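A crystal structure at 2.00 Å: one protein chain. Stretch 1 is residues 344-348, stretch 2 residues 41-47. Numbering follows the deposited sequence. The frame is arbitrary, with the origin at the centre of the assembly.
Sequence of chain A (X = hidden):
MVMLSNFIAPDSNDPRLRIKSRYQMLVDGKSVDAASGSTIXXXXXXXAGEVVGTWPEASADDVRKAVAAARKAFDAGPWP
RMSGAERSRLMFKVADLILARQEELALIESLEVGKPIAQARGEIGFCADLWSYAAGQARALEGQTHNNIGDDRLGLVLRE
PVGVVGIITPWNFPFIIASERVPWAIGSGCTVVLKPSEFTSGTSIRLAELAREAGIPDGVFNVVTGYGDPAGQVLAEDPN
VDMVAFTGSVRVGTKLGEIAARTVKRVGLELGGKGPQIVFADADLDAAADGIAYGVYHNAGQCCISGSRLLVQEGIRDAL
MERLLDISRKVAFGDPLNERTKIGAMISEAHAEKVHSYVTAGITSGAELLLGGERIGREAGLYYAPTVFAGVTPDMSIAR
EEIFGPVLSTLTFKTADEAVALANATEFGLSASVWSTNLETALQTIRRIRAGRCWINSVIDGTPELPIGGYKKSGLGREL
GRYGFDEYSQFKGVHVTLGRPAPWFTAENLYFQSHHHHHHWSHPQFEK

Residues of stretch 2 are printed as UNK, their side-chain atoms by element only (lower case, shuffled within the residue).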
# COMPACT_ATOMS: atom_id res chain seq x y z
N GLY A 344 26.81 17.41 26.80
CA GLY A 344 28.04 16.74 27.22
C GLY A 344 29.30 17.16 26.48
O GLY A 344 29.50 18.35 26.20
N ALA A 345 30.15 16.19 26.17
CA ALA A 345 31.52 16.48 25.75
C ALA A 345 31.65 16.45 24.24
O ALA A 345 30.81 15.84 23.56
CB ALA A 345 32.50 15.45 26.41
N MSE A 346 32.69 17.10 23.72
CA MSE A 346 33.13 16.91 22.34
C MSE A 346 33.75 15.51 22.22
O MSE A 346 34.42 15.06 23.16
CB MSE A 346 34.20 17.95 21.94
CG MSE A 346 33.78 19.41 21.88
SE MSE A 346 32.48 19.78 20.43
CE MSE A 346 30.91 19.37 21.46
N ILE A 347 33.57 14.86 21.08
CA ILE A 347 34.01 13.47 20.92
C ILE A 347 35.55 13.28 21.02
O ILE A 347 36.04 12.26 21.53
CB ILE A 347 33.49 12.86 19.60
CG1 ILE A 347 33.56 11.32 19.64
CG2 ILE A 347 34.25 13.43 18.38
CD1 ILE A 347 32.52 10.67 20.54
N SER A 348 36.31 14.28 20.54
CA SER A 348 37.77 14.14 20.52
C SER A 348 38.44 15.51 20.54
O SER A 348 37.78 16.54 20.32
CB SER A 348 38.25 13.34 19.31
OG SER A 348 38.12 14.10 18.12
N UNK A 41 42.18 1.67 22.28
CA UNK A 41 41.59 2.12 23.53
C UNK A 41 40.70 3.35 23.26
O UNK A 41 40.98 4.13 22.34
c UNK A 41 42.68 2.57 24.51
o UNK A 41 44.60 1.71 25.64
c UNK A 41 43.53 1.41 25.07
o UNK A 41 43.15 0.23 25.00
N UNK A 42 39.68 3.51 24.08
CA UNK A 42 38.86 4.72 24.11
C UNK A 42 39.02 5.41 25.47
O UNK A 42 38.69 4.83 26.50
c UNK A 42 37.36 4.40 23.88
n UNK A 42 35.84 7.75 22.95
c UNK A 42 36.03 8.98 22.47
c UNK A 42 36.89 6.75 23.12
n UNK A 42 34.99 9.82 22.35
c UNK A 42 36.45 5.61 24.03
n UNK A 42 37.25 9.38 22.12
N UNK A 43 39.48 6.65 25.45
CA UNK A 43 39.55 7.48 26.64
C UNK A 43 38.24 8.25 26.69
O UNK A 43 37.78 8.75 25.66
c UNK A 43 42.11 7.67 26.75
c UNK A 43 40.70 9.54 27.67
c UNK A 43 40.78 8.46 26.58
N UNK A 44 37.64 8.34 27.87
CA UNK A 44 36.38 9.07 28.02
C UNK A 44 36.61 10.52 27.63
O UNK A 44 37.55 11.16 28.13
o UNK A 44 34.92 10.07 29.67
c UNK A 44 35.86 9.01 29.43
N UNK A 45 35.76 11.06 26.74
CA UNK A 45 36.02 12.45 26.35
C UNK A 45 35.58 13.42 27.45
O UNK A 45 36.04 14.56 27.48
c UNK A 45 34.07 11.64 25.22
c UNK A 45 34.63 10.48 25.99
c UNK A 45 35.18 12.63 25.08
N UNK A 46 34.71 12.96 28.34
CA UNK A 46 34.23 13.80 29.43
C UNK A 46 35.19 13.87 30.62
O UNK A 46 35.08 14.78 31.44
N UNK A 47 36.15 12.94 30.67
CA UNK A 47 36.96 12.69 31.87
C UNK A 47 38.42 12.38 31.48
O UNK A 47 38.77 11.22 31.22
c UNK A 47 33.94 11.00 32.00
c UNK A 47 32.97 11.89 33.74
n UNK A 47 34.27 12.05 33.88
c UNK A 47 34.91 11.51 32.78
n UNK A 47 32.74 11.25 32.61
c UNK A 47 36.40 11.50 32.64

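Position 41 opens the second stretch on a strand that begins earlier in the chain. Its side chain has four atoms, two carbons in a row with two oxygens on the second, and is out of reach of the first stretch; this is the short carboxylate of an aspartate. Asp41 is exposed and plays no part in the contact.

At position 42 three carbons lead to a nitrogen and then to a carbon bearing two more nitrogens, a planar guanidinium. CA-to-CB points sideways, yet the end of the chain comes up to the backbone of Ile347, where the two terminal nitrogens of position 42 lie 2.8 and 3.2 Å from Ile347 O. The residue is arginine. In Arg42, NH2 donates the shorter hydrogen bond to Ile347 O, while NH1 reaches the same oxygen in a weak one. The carbonyl oxygen lies at the guanidinium edge, near its plane, where both terminal nitrogens can point hydrogens at it. Ile347 CD1 also lies 3.2 Å from Arg42 NH2. NE and NH2 find further hydrogen bonds elsewhere in the structure.

Position 43 carries three carbons, one bearing the other two, and none touches the first stretch. This beta-branched, wholly apolar group is valine; Val43 is exposed.

Position 44 has one carbon and one oxygen, neither in contact with the first stretch, a serine. The CA-to-CB bond of Ser44 points away from the first stretch, and Ser44 O accepts a weak hydrogen bond, 3.4 Å long, from the backbone N of position 47, which helps close the turn.

At position 45 three carbons close a ring onto the backbone nitrogen. CA-to-CB points toward the first stretch, and CB of position 45 lies 3.2 Å from Met346 O and 4.1 Å from Ala345 CB. The residue is proline, and Pro45 thus meets both a carbonyl and a methyl group.

Position 46 has no side-chain atoms, and its backbone N lies 3.8 Å from Ala345 CB. It is glycine.

Position 47 shows one carbon followed by a five-membered ring of three carbons and two nitrogens, out of reach of the first stretch: the imidazole of histidine, His47.

The contact buries 216 Å² in all, and its touching residues are at least 299 positions apart in sequence. Arg42 supplies its polar anchor by gripping a main-chain carbonyl, a link that depends on the backbone of Ile347 rather than on a polar side chain there. Beside it, Pro45 and Gly46 pack against Ala345 and the Met346 carbonyl, bringing the turn close to an irregular segment.

Stretch 2 41-47: DRVSPGH
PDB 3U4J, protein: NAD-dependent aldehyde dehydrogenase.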